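Local coordinates for protein AhlC (Aeromonas hydrophila, PDB 6H2E) that forms one component of the tripartite alpha-pore-forming toxin AHL and is seen here in its soluble, largely helical form, at residues B[18-23]-B[32-37]; B[25-30]-B[195-200]. All coordinates share one frame; numbering follows the deposited sequence.

Contact 1: residues B[18-23]-B[32-37]; sequences ATIQSF and NIQQNV
Q34 reaches from helix 28-71 to the end of helix 5-20 and gives its amide nitrogen to two backbone carbonyls at once. NE2 of Q34 lies 2.8 Å from O of F23 and 3.1 Å from O of I20, and both acceptors lie in or close to the plane of the Q34 amide, so the two N-H groups are used together and the rotation of the amide is fixed. The bond to I20 is the straighter, at 160° against 141° for F23. Beyond CG the Q34 chain is extended, which carries the amide over to the backbone of 18-23.

A third bond runs the other way. The Q21 chain bends at its second torsion (chi2 -58°) and brings NE2 to within 2.8 Å of O of Q34; the carbonyl receives it from a donor well tilted from its plane. OE1 of Q21 lies over the aliphatic part of Q34, 3.6 Å from CB, with the two amide planes moderately inclined. On the buried side, CG2 of I20 packs at 3.8 Å from CG of Q34, the two side chains running past one another in opposite directions, while CD1 of I20 meets CG2 of V37 more loosely, at 4.3 Å.

The acceptors are presented by a type I beta turn from I20 to F23, whose first and last carbonyls both face the Q34 amide. I20 also touches F200 and Q203 of helix 166-236, and V37 touches F207 there, so a third helix backs the apolar side. Here the chain reverses between two antiparallel helices of a long bundle, a helical hairpin whose connection is tied back by a glutamine from the following helix.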
ATOM      1  N   ALA B  18      -1.883  20.960  -5.009  1.00 59.02           N
ATOM      2  CA  ALA B  18      -2.337  21.759  -3.893  1.00 56.46           C
ATOM      3  C   ALA B  18      -2.229  20.939  -2.601  1.00 53.27           C
ATOM      4  O   ALA B  18      -2.054  21.455  -1.515  1.00 62.10           O
ATOM      5  CB  ALA B  18      -3.744  22.196  -4.167  1.00 65.59           C
ATOM      6  N   THR B  19      -2.379  19.637  -2.774  1.00 47.95           N
ATOM      7  CA  THR B  19      -2.253  18.651  -1.758  1.00 50.40           C
ATOM      8  C   THR B  19      -0.783  18.412  -1.383  1.00 47.04           C
ATOM      9  O   THR B  19      -0.486  18.150  -0.238  1.00 51.04           O
ATOM     10  CB  THR B  19      -2.849  17.331  -2.249  1.00 47.72           C
ATOM     11  OG1 THR B  19      -4.251  17.526  -2.385  1.00 62.65           O
ATOM     12  CG2 THR B  19      -2.591  16.188  -1.298  1.00 56.88           C
ATOM     13  N   ILE B  20       0.110  18.427  -2.372  1.00 40.70           N
ATOM     14  CA  ILE B  20       1.582  18.319  -2.129  1.00 41.66           C
ATOM     15  C   ILE B  20       2.081  19.557  -1.366  1.00 48.19           C
ATOM     16  O   ILE B  20       2.993  19.442  -0.565  1.00 57.17           O
ATOM     17  CB  ILE B  20       2.282  18.127  -3.491  1.00 47.50           C
ATOM     18  CG1 ILE B  20       2.073  16.697  -3.990  1.00 43.12           C
ATOM     19  CG2 ILE B  20       3.756  18.508  -3.467  1.00 48.24           C
ATOM     20  CD1 ILE B  20       2.348  16.554  -5.437  1.00 43.30           C
ATOM     21  N   GLN B  21       1.495  20.737  -1.622  1.00 47.22           N
ATOM     22  CA  GLN B  21       1.949  21.939  -0.934  1.00 52.64           C
ATOM     23  C   GLN B  21       1.483  21.931   0.520  1.00 58.47           C
ATOM     24  O   GLN B  21       2.008  22.715   1.313  1.00 67.34           O
ATOM     25  CB  GLN B  21       1.464  23.236  -1.571  1.00 49.64           C
ATOM     26  CG  GLN B  21       1.948  23.468  -2.997  1.00 62.79           C
ATOM     27  CD  GLN B  21       3.447  23.494  -3.156  1.00 68.39           C
ATOM     28  OE1 GLN B  21       4.194  23.731  -2.189  1.00 61.41           O
ATOM     29  NE2 GLN B  21       3.869  23.248  -4.399  1.00 51.51           N
ATOM     30  N   SER B  22       0.547  21.035   0.876  1.00 58.18           N
ATOM     31  CA  SER B  22      -0.076  21.077   2.181  1.00 51.57           C
ATOM     32  C   SER B  22       0.827  20.448   3.233  1.00 49.49           C
ATOM     33  O   SER B  22       0.493  20.480   4.397  1.00 56.47           O
ATOM     34  CB  SER B  22      -1.438  20.408   2.178  1.00 55.78           C
ATOM     35  OG  SER B  22      -1.338  18.993   2.027  1.00 51.56           O
ATOM     36  N   PHE B  23       1.851  19.715   2.811  1.00 53.80           N
ATOM     37  CA  PHE B  23       2.687  19.026   3.777  1.00 54.81           C
ATOM     38  C   PHE B  23       3.808  19.970   4.224  1.00 60.94           C
ATOM     39  O   PHE B  23       4.470  20.630   3.389  1.00 56.63           O
ATOM     40  CB  PHE B  23       3.315  17.770   3.182  1.00 52.12           C
ATOM     41  CG  PHE B  23       2.356  16.632   2.987  1.00 48.48           C
ATOM     42  CD1 PHE B  23       1.558  16.566   1.854  1.00 55.63           C
ATOM     43  CD2 PHE B  23       2.265  15.617   3.917  1.00 50.67           C
ATOM     44  CE1 PHE B  23       0.633  15.544   1.694  1.00 44.13           C
ATOM     45  CE2 PHE B  23       1.345  14.584   3.747  1.00 52.30           C
ATOM     46  CZ  PHE B  23       0.551  14.543   2.629  1.00 42.55           C
ATOM     47  N   ASN B  32      12.175  19.962  -2.506  1.00 43.32           N
ATOM     48  CA  ASN B  32      12.523  20.056  -3.875  1.00 46.36           C
ATOM     49  C   ASN B  32      11.330  19.693  -4.774  1.00 52.27           C
ATOM     50  O   ASN B  32      11.137  20.333  -5.808  1.00 59.64           O
ATOM     51  CB  ASN B  32      13.687  19.135  -4.280  1.00 60.23           C
ATOM     52  CG  ASN B  32      15.003  19.436  -3.594  1.00 57.77           C
ATOM     53  OD1 ASN B  32      15.195  20.500  -3.006  1.00 64.52           O
ATOM     54  ND2 ASN B  32      15.910  18.487  -3.640  1.00 53.97           N
ATOM     55  N   ILE B  33      10.571  18.641  -4.419  1.00 48.52           N
ATOM     56  CA  ILE B  33       9.387  18.219  -5.201  1.00 51.65           C
ATOM     57  C   ILE B  33       8.302  19.310  -5.181  1.00 50.24           C
ATOM     58  O   ILE B  33       7.699  19.651  -6.225  1.00 52.71           O
ATOM     59  CB  ILE B  33       8.852  16.873  -4.671  1.00 58.40           C
ATOM     60  CG1 ILE B  33       9.881  15.758  -4.882  1.00 48.77           C
ATOM     61  CG2 ILE B  33       7.506  16.527  -5.318  1.00 53.42           C
ATOM     62  CD1 ILE B  33       9.597  14.525  -4.057  1.00 47.63           C
ATOM     63  N   GLN B  34       8.071  19.903  -4.014  1.00 46.71           N
ATOM     64  CA  GLN B  34       7.069  20.964  -3.868  1.00 41.42           C
ATOM     65  C   GLN B  34       7.344  22.142  -4.785  1.00 43.25           C
ATOM     66  O   GLN B  34       6.411  22.677  -5.411  1.00 52.11           O
ATOM     67  CB  GLN B  34       7.030  21.489  -2.438  1.00 46.13           C
ATOM     68  CG  GLN B  34       6.312  20.572  -1.492  1.00 46.99           C
ATOM     69  CD  GLN B  34       6.431  21.044  -0.066  1.00 46.29           C
ATOM     70  OE1 GLN B  34       7.342  21.771   0.311  1.00 59.36           O
ATOM     71  NE2 GLN B  34       5.491  20.620   0.741  1.00 49.41           N
ATOM     72  N   GLN B  35       8.605  22.560  -4.913  1.00 54.11           N
ATOM     73  CA  GLN B  35       8.892  23.754  -5.751  1.00 51.23           C
ATOM     74  C   GLN B  35       8.789  23.380  -7.230  1.00 53.43           C
ATOM     75  O   GLN B  35       8.179  24.137  -8.040  1.00 59.30           O
ATOM     76  CB  GLN B  35      10.239  24.392  -5.404  1.00 54.61           C
ATOM     77  CG  GLN B  35      10.330  24.887  -3.959  1.00 72.30           C
ATOM     78  CD  GLN B  35       9.158  25.744  -3.522  1.00 70.74           C
ATOM     79  OE1 GLN B  35       9.006  26.890  -3.934  1.00 62.72           O
ATOM     80  NE2 GLN B  35       8.314  25.190  -2.675  1.00 64.55           N
ATOM     81  N   ASN B  36       9.419  22.254  -7.571  1.00 51.04           N
ATOM     82  CA  ASN B  36       9.370  21.623  -8.916  1.00 49.37           C
ATOM     83  C   ASN B  36       7.903  21.499  -9.392  1.00 50.09           C
ATOM     84  O   ASN B  36       7.495  22.040 -10.413  1.00 49.26           O
ATOM     85  CB  ASN B  36      10.126  20.289  -8.885  1.00 43.25           C
ATOM     86  CG  ASN B  36      10.069  19.557 -10.204  1.00 47.76           C
ATOM     87  OD1 ASN B  36       9.496  20.071 -11.153  1.00 45.94           O
ATOM     88  ND2 ASN B  36      10.603  18.348 -10.260  1.00 50.10           N
ATOM     89  N   VAL B  37       7.067  20.877  -8.570  1.00 46.24           N
ATOM     90  CA  VAL B  37       5.658  20.742  -8.884  1.00 48.43           C
ATOM     91  C   VAL B  37       5.004  22.134  -9.015  1.00 53.00           C
ATOM     92  O   VAL B  37       4.178  22.353  -9.901  1.00 55.11           O
ATOM     93  CB  VAL B  37       5.015  19.849  -7.808  1.00 54.05           C
ATOM     94  CG1 VAL B  37       3.611  20.238  -7.443  1.00 55.48           C
ATOM     95  CG2 VAL B  37       5.109  18.388  -8.177  1.00 47.57           C
TER

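Contact 2: residues B[25-30]-B[195-200]; sequences GLPQNA and QRQQGF
Apolar packing without any hydrogen bond across it joins the connection before helix 28-71, and that helix's first turn, to the middle of helix 166-236. L26 and A30 supply one side and F200 the largest share of the other, beside R196 and Q197. CD1 of L26 approaches the F200 ring in an off-centre CH-pi contact, 4.1 Å from the centroid of the F200 ring and 30° off its normal, with CD2 of F200 the nearest ring atom. At another part of the ring, CB of A30 approaches CE1 of F200 to 3.6 Å, in an oblique position. Both contacts depend on the first torsion of F200, which sets CG opposite the backbone N (chi1 177°) and sends the ring across to the other segment.

The second branch of L26 goes to Q197: its CD2 lies 3.9 Å from CG of Q197 as the two side chains pass in opposite directions. The extended Q197 chain then brings OE1 to 4.0 Å from CD of P27, grazing the pyrrolidine ring. Nearer the surface, the R196 chain bends at chi3 (-79°), and NH1 of R196 comes to 3.6 Å from O of G25, too long for a hydrogen bond; CD2 of L26 lies at the edge of the same guanidinium.

P27, at the N-cap position, is the one residue between L26 and helix 28-71. G25, just before L26, has a positive phi, a conformation that favours glycine. Helix 78-150 covers the buried side: A30 touches its L120, and Q197 its I123 and L127. Such packing is that of an elongated helical bundle, where the start of one helix lies, through a leucine and an alanine, against a phenylalanine of another.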
ATOM      1  N   GLY B  25       7.206  20.523   7.257  1.00 69.85           N
ATOM      2  CA  GLY B  25       8.137  19.921   8.178  1.00 62.75           C
ATOM      3  C   GLY B  25       8.789  18.694   7.580  1.00 71.05           C
ATOM      4  O   GLY B  25       9.107  17.725   8.282  1.00 69.01           O
ATOM      5  N   LEU B  26       9.050  18.751   6.274  1.00 57.79           N
ATOM      6  CA  LEU B  26       9.623  17.589   5.635  1.00 63.89           C
ATOM      7  C   LEU B  26      11.054  17.898   5.219  1.00 51.36           C
ATOM      8  O   LEU B  26      11.476  19.037   5.169  1.00 74.25           O
ATOM      9  CB  LEU B  26       8.737  17.181   4.445  1.00 62.33           C
ATOM     10  CG  LEU B  26       7.418  16.504   4.824  1.00 67.05           C
ATOM     11  CD1 LEU B  26       6.474  16.415   3.631  1.00 72.26           C
ATOM     12  CD2 LEU B  26       7.672  15.110   5.392  1.00 74.05           C
ATOM     13  N   PRO B  27      11.855  16.865   4.939  1.00 59.15           N
ATOM     14  CA  PRO B  27      13.197  17.025   4.378  1.00 58.26           C
ATOM     15  C   PRO B  27      13.353  17.810   3.073  1.00 65.45           C
ATOM     16  O   PRO B  27      12.364  18.052   2.371  1.00 68.10           O
ATOM     17  CB  PRO B  27      13.534  15.570   4.032  1.00 57.73           C
ATOM     18  CG  PRO B  27      12.899  14.802   5.149  1.00 65.57           C
ATOM     19  CD  PRO B  27      11.556  15.476   5.318  1.00 62.66           C
ATOM     20  N   GLN B  28      14.613  18.102   2.727  1.00 59.92           N
ATOM     21  CA  GLN B  28      14.935  18.988   1.615  1.00 65.12           C
ATOM     22  C   GLN B  28      14.379  18.372   0.316  1.00 54.20           C
ATOM     23  O   GLN B  28      13.809  19.064  -0.530  1.00 57.53           O
ATOM     24  CB  GLN B  28      16.448  19.237   1.543  1.00 62.16           C
ATOM     25  CG  GLN B  28      16.892  20.019   0.299  1.00 62.30           C
ATOM     26  CD  GLN B  28      16.516  21.479   0.385  1.00 67.43           C
ATOM     27  OE1 GLN B  28      16.663  22.101   1.431  1.00 65.71           O
ATOM     28  NE2 GLN B  28      16.057  22.052  -0.720  1.00 64.10           N
ATOM     29  N   ASN B  29      14.530  17.054   0.203  1.00 61.52           N
ATOM     30  CA  ASN B  29      14.119  16.295  -0.956  1.00 55.68           C
ATOM     31  C   ASN B  29      12.623  16.438  -1.191  1.00 55.91           C
ATOM     32  O   ASN B  29      12.205  16.485  -2.310  1.00 59.00           O
ATOM     33  CB  ASN B  29      14.530  14.843  -0.823  1.00 62.39           C
ATOM     34  CG  ASN B  29      16.031  14.731  -0.687  1.00 63.96           C
ATOM     35  OD1 ASN B  29      16.566  14.929   0.403  1.00 82.69           O
ATOM     36  ND2 ASN B  29      16.703  14.505  -1.797  1.00 61.17           N
ATOM     37  N   ALA B  30      11.845  16.584  -0.125  1.00 54.16           N
ATOM     38  CA  ALA B  30      10.426  16.836  -0.291  1.00 56.20           C
ATOM     39  C   ALA B  30      10.204  18.281  -0.752  1.00 55.93           C
ATOM     40  O   ALA B  30       9.396  18.545  -1.623  1.00 60.04           O
ATOM     41  CB  ALA B  30       9.707  16.552   1.006  1.00 59.65           C
ATOM     42  N   GLN B 195       4.819   8.204   8.728  1.00 48.46           N
ATOM     43  CA  GLN B 195       3.445   8.254   8.258  1.00 56.08           C
ATOM     44  C   GLN B 195       3.271   9.488   7.366  1.00 50.31           C
ATOM     45  O   GLN B 195       2.760   9.373   6.280  1.00 57.49           O
ATOM     46  CB  GLN B 195       2.493   8.221   9.450  1.00 62.88           C
ATOM     47  CG  GLN B 195       1.025   8.368   9.060  1.00 69.30           C
ATOM     48  CD  GLN B 195       0.160   8.370  10.302  1.00 76.30           C
ATOM     49  OE1 GLN B 195      -0.440   7.353  10.661  1.00 60.27           O
ATOM     50  NE2 GLN B 195       0.120   9.506  10.994  1.00 71.39           N
ATOM     51  N   ARG B 196       3.819  10.637   7.786  1.00 56.33           N
ATOM     52  CA  ARG B 196       3.817  11.846   6.968  1.00 57.14           C
ATOM     53  C   ARG B 196       4.549  11.559   5.651  1.00 54.76           C
ATOM     54  O   ARG B 196       4.117  11.937   4.589  1.00 57.90           O
ATOM     55  CB  ARG B 196       4.452  13.042   7.695  1.00 66.87           C
ATOM     56  CG  ARG B 196       3.483  13.995   8.391  1.00 79.46           C
ATOM     57  CD  ARG B 196       4.188  15.180   9.075  1.00 83.21           C
ATOM     58  NE  ARG B 196       4.791  14.858  10.372  1.00 86.56           N
ATOM     59  CZ  ARG B 196       6.092  14.994  10.713  1.00 99.16           C
ATOM     60  NH1 ARG B 196       7.045  15.209   9.809  1.00 80.94           N
ATOM     61  NH2 ARG B 196       6.427  14.915  11.993  1.00 81.78           N
ATOM     62  N   GLN B 197       5.699  10.904   5.712  1.00 55.60           N
ATOM     63  CA  GLN B 197       6.468  10.715   4.492  1.00 58.47           C
ATOM     64  C   GLN B 197       5.751   9.783   3.509  1.00 47.04           C
ATOM     65  O   GLN B 197       5.873   9.955   2.287  1.00 52.68           O
ATOM     66  CB  GLN B 197       7.871  10.228   4.819  1.00 60.36           C
ATOM     67  CG  GLN B 197       8.773  11.422   5.074  1.00 75.83           C
ATOM     68  CD  GLN B 197       9.999  11.140   5.901  1.00 74.64           C
ATOM     69  OE1 GLN B 197      10.352  11.910   6.803  1.00 71.42           O
ATOM     70  NE2 GLN B 197      10.676  10.064   5.547  1.00 79.43           N
ATOM     71  N   GLN B 198       5.097   8.764   4.040  1.00 44.21           N
ATOM     72  CA  GLN B 198       4.460   7.759   3.235  1.00 53.79           C
ATOM     73  C   GLN B 198       3.277   8.435   2.540  1.00 54.20           C
ATOM     74  O   GLN B 198       3.164   8.316   1.344  1.00 50.46           O
ATOM     75  CB  GLN B 198       4.078   6.535   4.084  1.00 66.18           C
ATOM     76  CG  GLN B 198       5.185   5.487   4.157  1.00 75.77           C
ATOM     77  CD  GLN B 198       5.033   4.439   5.245  1.00 82.19           C
ATOM     78  OE1 GLN B 198       4.035   4.368   5.961  1.00 76.52           O
ATOM     79  NE2 GLN B 198       6.041   3.590   5.371  1.00 85.13           N
ATOM     80  N   GLY B 199       2.476   9.219   3.292  1.00 55.62           N
ATOM     81  CA  GLY B 199       1.415  10.109   2.718  1.00 42.00           C
ATOM     82  C   GLY B 199       1.975  11.003   1.619  1.00 52.72           C
ATOM     83  O   GLY B 199       1.416  11.088   0.510  1.00 52.69           O
ATOM     84  N   PHE B 200       3.106  11.658   1.895  1.00 51.38           N
ATOM     85  CA  PHE B 200       3.642  12.633   0.921  1.00 49.78           C
ATOM     86  C   PHE B 200       4.157  11.906  -0.327  1.00 48.35           C
ATOM     87  O   PHE B 200       3.956  12.380  -1.427  1.00 51.16           O
ATOM     88  CB  PHE B 200       4.697  13.537   1.570  1.00 53.51           C
ATOM     89  CG  PHE B 200       5.349  14.511   0.621  1.00 48.59           C
ATOM     90  CD1 PHE B 200       6.477  14.152  -0.095  1.00 48.31           C
ATOM     91  CD2 PHE B 200       4.843  15.786   0.451  1.00 50.91           C
ATOM     92  CE1 PHE B 200       7.070  15.041  -0.975  1.00 53.31           C
ATOM     93  CE2 PHE B 200       5.418  16.653  -0.465  1.00 48.59           C
ATOM     94  CZ  PHE B 200       6.558  16.296  -1.136  1.00 41.26           C
TER

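In the fold
Contacts 1 and 2 lie side by side, their centres 10 Å apart, and share helix 28-71. Contact 1 ties it to the end of helix 5-20, nearby in sequence, whereas contact 2 joins its start to the distant helix 166-236. The first is the more buried, yet it is the polar one, using glutamine amides on backbone carbonyls, two at the turn and one on helix 28-71; the second is partly buried and held by apolar packing, with a partly exposed arginine beside it. F23 and F200, stacked edge-to-face, bridge the two. Both also touch the second subunit, contact 1 through F23 and contact 2 through R196.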